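Local structure of SidF, inhibitor of growth family, member 3 (Legionella pneumophila subsp. pneumophila, 4FYE) at residues Asn455-Ala469 with Thr592-Ala604. The protein probably removes the 3-phosphate from the inositol headgroup of phosphatidylinositol phosphates, acting as a phosphoinositide phosphatase at membranes. The protein carries 1 engineered substitution. Numbering follows the deposited sequence.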
loop_
_atom_site.group_PDB
_atom_site.type_symbol
_atom_site.label_atom_id
_atom_site.label_comp_id
_atom_site.label_asym_id
_atom_site.label_seq_id
_atom_site.Cartn_x
_atom_site.Cartn_y
_atom_site.Cartn_z
ATOM N N ASN A 455 -18.741 -12.244 12.106
ATOM C CA ASN A 455 -19.050 -10.839 12.282
ATOM C C ASN A 455 -20.494 -10.554 11.924
ATOM O O ASN A 455 -21.078 -9.576 12.387
ATOM C CB ASN A 455 -18.103 -9.980 11.442
ATOM C CG ASN A 455 -18.121 -8.514 11.846
ATOM O OD1 ASN A 455 -19.002 -7.748 11.449
ATOM N ND2 ASN A 455 -17.117 -8.108 12.608
ATOM N N LEU A 456 -21.081 -11.416 11.098
ATOM C CA LEU A 456 -22.529 -11.336 10.827
ATOM C C LEU A 456 -23.332 -11.838 12.001
ATOM O O LEU A 456 -24.284 -11.175 12.406
ATOM C CB LEU A 456 -22.935 -12.063 9.543
ATOM C CG LEU A 456 -23.310 -11.199 8.316
ATOM C CD1 LEU A 456 -22.490 -9.917 8.151
ATOM C CD2 LEU A 456 -23.267 -12.039 7.039
ATOM N N ASP A 457 -22.926 -12.989 12.546
ATOM C CA ASP A 457 -23.532 -13.573 13.746
ATOM C C ASP A 457 -23.669 -12.532 14.858
ATOM O O ASP A 457 -24.586 -12.604 15.659
ATOM C CB ASP A 457 -22.708 -14.780 14.251
ATOM C CG ASP A 457 -22.689 -15.968 13.253
ATOM O OD1 ASP A 457 -23.335 -15.865 12.189
ATOM O OD2 ASP A 457 -22.032 -17.007 13.516
ATOM N N LYS A 458 -22.782 -11.539 14.831
ATOM C CA LYS A 458 -22.493 -10.641 15.937
ATOM C C LYS A 458 -23.170 -9.263 15.843
ATOM O O LYS A 458 -23.391 -8.627 16.856
ATOM C CB LYS A 458 -20.960 -10.494 16.035
ATOM C CG LYS A 458 -20.400 -10.064 17.383
ATOM C CD LYS A 458 -19.975 -8.607 17.364
ATOM C CE LYS A 458 -18.510 -8.477 16.979
ATOM N NZ LYS A 458 -18.282 -7.127 16.403
ATOM N N VAL A 459 -23.458 -8.776 14.642
ATOM C CA VAL A 459 -24.305 -7.579 14.514
ATOM C C VAL A 459 -25.604 -7.864 13.752
ATOM O O VAL A 459 -26.136 -6.996 13.071
ATOM C CB VAL A 459 -23.587 -6.289 13.978
ATOM C CG1 VAL A 459 -22.803 -5.596 15.087
ATOM C CG2 VAL A 459 -22.728 -6.535 12.735
ATOM N N ALA A 460 -26.112 -9.085 13.883
ATOM C CA ALA A 460 -27.482 -9.395 13.462
ATOM C C ALA A 460 -28.458 -8.973 14.567
ATOM O O ALA A 460 -29.659 -8.759 14.326
ATOM C CB ALA A 460 -27.621 -10.882 13.172
ATOM N N GLN A 461 -27.906 -8.863 15.776
ATOM C CA GLN A 461 -28.626 -8.501 16.998
ATOM C C GLN A 461 -29.230 -7.086 16.921
ATOM O O GLN A 461 -30.380 -6.894 17.274
ATOM C CB GLN A 461 -27.692 -8.718 18.211
ATOM C CG GLN A 461 -27.587 -7.598 19.248
ATOM C CD GLN A 461 -28.465 -7.808 20.481
ATOM O OE1 GLN A 461 -28.697 -6.869 21.258
ATOM N NE2 GLN A 461 -28.966 -9.040 20.664
ATOM N N ASN A 462 -28.482 -6.113 16.399
ATOM C CA ASN A 462 -28.980 -4.725 16.328
ATOM C C ASN A 462 -30.010 -4.402 15.241
ATOM O O ASN A 462 -30.458 -3.258 15.136
ATOM C CB ASN A 462 -27.819 -3.737 16.302
ATOM C CG ASN A 462 -27.061 -3.731 17.606
ATOM O OD1 ASN A 462 -27.647 -3.589 18.709
ATOM N ND2 ASN A 462 -25.763 -3.922 17.509
ATOM N N LEU A 463 -30.396 -5.404 14.451
ATOM C CA LEU A 463 -31.307 -5.193 13.331
ATOM C C LEU A 463 -32.426 -6.222 13.369
ATOM O O LEU A 463 -32.533 -7.071 12.469
ATOM C CB LEU A 463 -30.549 -5.265 12.001
ATOM C CG LEU A 463 -29.142 -4.621 11.940
ATOM C CD1 LEU A 463 -28.395 -4.903 10.641
ATOM C CD2 LEU A 463 -29.180 -3.122 12.221
ATOM N N GLY A 464 -33.245 -6.150 14.424
ATOM C CA GLY A 464 -34.420 -7.000 14.529
ATOM C C GLY A 464 -35.537 -6.524 13.607
ATOM O O GLY A 464 -36.278 -7.337 13.045
ATOM N N ASP A 465 -35.636 -5.202 13.433
ATOM C CA ASP A 465 -36.733 -4.558 12.680
ATOM C C ASP A 465 -36.497 -4.636 11.179
ATOM O O ASP A 465 -37.261 -4.078 10.386
ATOM C CB ASP A 465 -36.850 -3.098 13.117
ATOM C CG ASP A 465 -36.084 -2.835 14.389
ATOM O OD1 ASP A 465 -34.824 -2.686 14.312
ATOM O OD2 ASP A 465 -36.741 -2.830 15.455
ATOM N N TYR A 466 -35.433 -5.360 10.820
ATOM C CA TYR A 466 -35.001 -5.544 9.451
ATOM C C TYR A 466 -34.836 -7.051 9.206
ATOM O O TYR A 466 -33.825 -7.675 9.555
ATOM C CB TYR A 466 -33.697 -4.776 9.263
ATOM C CG TYR A 466 -33.781 -3.352 9.816
ATOM C CD1 TYR A 466 -33.385 -3.042 11.137
ATOM C CD2 TYR A 466 -34.278 -2.317 9.025
ATOM C CE1 TYR A 466 -33.439 -1.763 11.614
ATOM C CE2 TYR A 466 -34.361 -1.017 9.505
ATOM C CZ TYR A 466 -33.933 -0.764 10.781
ATOM O OH TYR A 466 -33.924 0.482 11.166
ATOM N N ASP A 467 -35.872 -7.641 8.637
ATOM C CA ASP A 467 -35.948 -9.086 8.519
ATOM C C ASP A 467 -35.274 -9.564 7.252
ATOM O O ASP A 467 -35.042 -10.761 7.095
ATOM C CB ASP A 467 -37.402 -9.538 8.537
ATOM C CG ASP A 467 -38.333 -8.489 7.969
ATOM O OD1 ASP A 467 -38.527 -7.475 8.679
ATOM O OD2 ASP A 467 -38.853 -8.662 6.831
ATOM N N LYS A 468 -34.954 -8.640 6.342
ATOM C CA LYS A 468 -34.310 -9.025 5.082
ATOM C C LYS A 468 -32.832 -9.257 5.313
ATOM O O LYS A 468 -32.136 -9.796 4.458
ATOM C CB LYS A 468 -34.537 -7.993 3.967
ATOM C CG LYS A 468 -35.959 -7.902 3.406
ATOM C CD LYS A 468 -36.515 -9.227 2.885
ATOM C CE LYS A 468 -38.031 -9.281 3.019
ATOM N NZ LYS A 468 -38.567 -10.673 3.076
ATOM N N ALA A 469 -32.371 -8.833 6.485
ATOM C CA ALA A 469 -30.990 -9.011 6.898
ATOM C C ALA A 469 -30.818 -10.419 7.432
ATOM O O ALA A 469 -29.886 -11.132 7.041
ATOM C CB ALA A 469 -30.589 -7.976 7.949
ATOM N N THR A 592 -27.073 3.968 14.064
ATOM C CA THR A 592 -27.934 3.072 13.296
ATOM C C THR A 592 -27.556 3.058 11.791
ATOM O O THR A 592 -27.380 2.003 11.185
ATOM C CB THR A 592 -29.415 3.443 13.534
ATOM O OG1 THR A 592 -29.732 3.212 14.912
ATOM C CG2 THR A 592 -30.366 2.633 12.656
ATOM N N LYS A 593 -27.403 4.236 11.209
ATOM C CA LYS A 593 -27.030 4.378 9.807
ATOM C C LYS A 593 -25.740 3.645 9.483
ATOM O O LYS A 593 -25.639 3.054 8.417
ATOM C CB LYS A 593 -26.877 5.850 9.461
ATOM C CG LYS A 593 -27.363 6.228 8.074
ATOM C CD LYS A 593 -26.893 7.631 7.706
ATOM C CE LYS A 593 -27.498 8.670 8.647
ATOM N NZ LYS A 593 -26.522 9.745 8.983
ATOM N N SER A 594 -24.771 3.685 10.400
ATOM C CA SER A 594 -23.515 2.962 10.223
ATOM C C SER A 594 -23.699 1.502 10.294
ATOM O O SER A 594 -23.093 0.771 9.534
ATOM C CB SER A 594 -22.546 3.305 11.302
ATOM O OG SER A 594 -21.981 4.510 10.919
ATOM N N ARG A 595 -24.516 1.081 11.241
ATOM C CA ARG A 595 -24.805 -0.320 11.412
ATOM C C ARG A 595 -25.269 -0.823 10.060
ATOM O O ARG A 595 -24.844 -1.872 9.604
ATOM C CB ARG A 595 -25.921 -0.541 12.465
ATOM C CG ARG A 595 -25.498 -0.458 13.927
ATOM C CD ARG A 595 -26.714 -0.146 14.798
ATOM N NE ARG A 595 -26.448 0.081 16.219
ATOM C CZ ARG A 595 -25.571 0.963 16.714
ATOM N NH1 ARG A 595 -24.801 1.693 15.909
ATOM N NH2 ARG A 595 -25.441 1.100 18.033
ATOM N N LEU A 596 -26.142 -0.061 9.417
ATOM C CA LEU A 596 -26.858 -0.587 8.256
ATOM C C LEU A 596 -25.982 -0.664 7.005
ATOM O O LEU A 596 -26.202 -1.507 6.130
ATOM C CB LEU A 596 -28.111 0.244 7.991
ATOM C CG LEU A 596 -29.332 -0.121 8.856
ATOM C CD1 LEU A 596 -28.955 -0.351 10.306
ATOM C CD2 LEU A 596 -30.438 0.915 8.759
ATOM N N GLN A 597 -24.993 0.218 6.949
ATOM C CA GLN A 597 -24.058 0.308 5.837
ATOM C C GLN A 597 -22.975 -0.722 6.028
ATOM O O GLN A 597 -22.633 -1.446 5.092
ATOM C CB GLN A 597 -23.450 1.706 5.768
ATOM C CG GLN A 597 -24.488 2.816 5.594
ATOM C CD GLN A 597 -23.901 4.198 5.808
ATOM O OE1 GLN A 597 -23.025 4.383 6.662
ATOM N NE2 GLN A 597 -24.358 5.180 5.014
ATOM N N HIS A 598 -22.448 -0.793 7.248
ATOM C CA HIS A 598 -21.497 -1.838 7.583
ATOM C C HIS A 598 -22.056 -3.173 7.244
ATOM O O HIS A 598 -21.413 -3.928 6.532
ATOM C CB HIS A 598 -21.107 -1.830 9.053
ATOM C CG HIS A 598 -20.222 -3.012 9.453
ATOM N ND1 HIS A 598 -18.949 -3.163 8.991
ATOM C CD2 HIS A 598 -20.481 -4.118 10.279
ATOM C CE1 HIS A 598 -18.425 -4.298 9.510
ATOM N NE2 HIS A 598 -19.367 -4.886 10.288
ATOM N N PHE A 599 -23.251 -3.493 7.726
ATOM C CA PHE A 599 -23.806 -4.835 7.448
ATOM C C PHE A 599 -23.937 -5.126 5.946
ATOM O O PHE A 599 -23.488 -6.162 5.423
ATOM C CB PHE A 599 -25.174 -5.046 8.130
ATOM C CG PHE A 599 -25.735 -6.436 7.949
ATOM C CD1 PHE A 599 -26.438 -6.779 6.795
ATOM C CD2 PHE A 599 -25.573 -7.406 8.935
ATOM C CE1 PHE A 599 -26.972 -8.053 6.624
ATOM C CE2 PHE A 599 -26.102 -8.687 8.770
ATOM C CZ PHE A 599 -26.797 -9.009 7.613
ATOM N N TYR A 600 -24.589 -4.214 5.257
ATOM C CA TYR A 600 -24.823 -4.382 3.852
ATOM C C TYR A 600 -23.539 -4.390 3.000
ATOM O O TYR A 600 -23.447 -5.109 1.996
ATOM C CB TYR A 600 -25.686 -3.243 3.375
ATOM C CG TYR A 600 -25.932 -3.352 1.930
ATOM C CD1 TYR A 600 -25.024 -2.815 0.998
ATOM C CD2 TYR A 600 -27.028 -4.069 1.465
ATOM C CE1 TYR A 600 -25.246 -2.957 -0.363
ATOM C CE2 TYR A 600 -27.265 -4.226 0.114
ATOM C CZ TYR A 600 -26.379 -3.665 -0.794
ATOM O OH TYR A 600 -26.641 -3.838 -2.126
ATOM N N ASN A 601 -22.572 -3.553 3.353
ATOM C CA ASN A 601 -21.405 -3.444 2.502
ATOM C C ASN A 601 -20.528 -4.681 2.602
ATOM O O ASN A 601 -20.067 -5.176 1.581
ATOM C CB ASN A 601 -20.663 -2.112 2.722
ATOM C CG ASN A 601 -21.327 -0.962 1.974
ATOM O OD1 ASN A 601 -21.973 -1.147 0.904
ATOM N ND2 ASN A 601 -21.179 0.233 2.509
ATOM N N SER A 602 -20.347 -5.176 3.834
ATOM C CA SER A 602 -19.774 -6.470 4.134
ATOM C C SER A 602 -20.385 -7.523 3.259
ATOM O O SER A 602 -19.671 -8.223 2.559
ATOM C CB SER A 602 -20.106 -6.841 5.565
ATOM O OG SER A 602 -19.338 -6.097 6.489
ATOM N N CYS A 603 -21.705 -7.655 3.281
ATOM C CA CYS A 603 -22.338 -8.650 2.435
ATOM C C CYS A 603 -22.070 -8.396 0.955
ATOM O O CYS A 603 -21.774 -9.335 0.198
ATOM C CB CYS A 603 -23.842 -8.677 2.676
ATOM S SG CYS A 603 -24.191 -9.136 4.365
ATOM N N ALA A 604 -22.142 -7.130 0.537
ATOM C CA ALA A 604 -22.021 -6.843 -0.884
ATOM C C ALA A 604 -20.627 -7.146 -1.327
ATOM O O ALA A 604 -20.474 -7.783 -2.349
ATOM C CB ALA A 604 -22.428 -5.424 -1.243
#
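The connection between helices 438-458 and 467-476, with the helix ends beside it, packs on helix 590-614, where Phe-599 sits among Leu-456, Leu-463 and Ala-469. With CG anti to the backbone N (chi1 -176°), the phenyl ring projects from its helix between both ends of the connection. Leu-456 meets it from one end, its CG 3.8 Å from Phe-599 CE2, the two side chains crossing at about a right angle; its CD2 reaches Cys-603 SG at 4.1 Å. From the other end Ala-469 CB lies 3.9 Å from Phe-599 CE1. Leu-463, last residue of a type I turn, rests its CD1 against the root of the ring, 4.1 Å from Phe-599 CG. Its second methyl, CD2, packs on Leu-596 CD1, and the aliphatic CD of Arg-595 runs past Asn-462 CB at 4.0 Å.

One polar link joins the segments. His-598 NE2 donates to Asn-455 OD1 at 3.1 Å, nearly straight at 168°; the oxygen lies close to the imidazole plane, whereas the amide is turned 70° from that plane. Glu-637 takes the ND1 side of the same ring, so both nitrogens are engaged and the ring's rotation is fixed. Val-459 CG2 adds an apolar contact at its edge, 4.1 Å from His-598 CD2. Leu-472 and Leu-476 also touch Cys-603. The arrangement is that of two helices and their connecting loop packed on a third, in a peripheral helical part of the phosphatase.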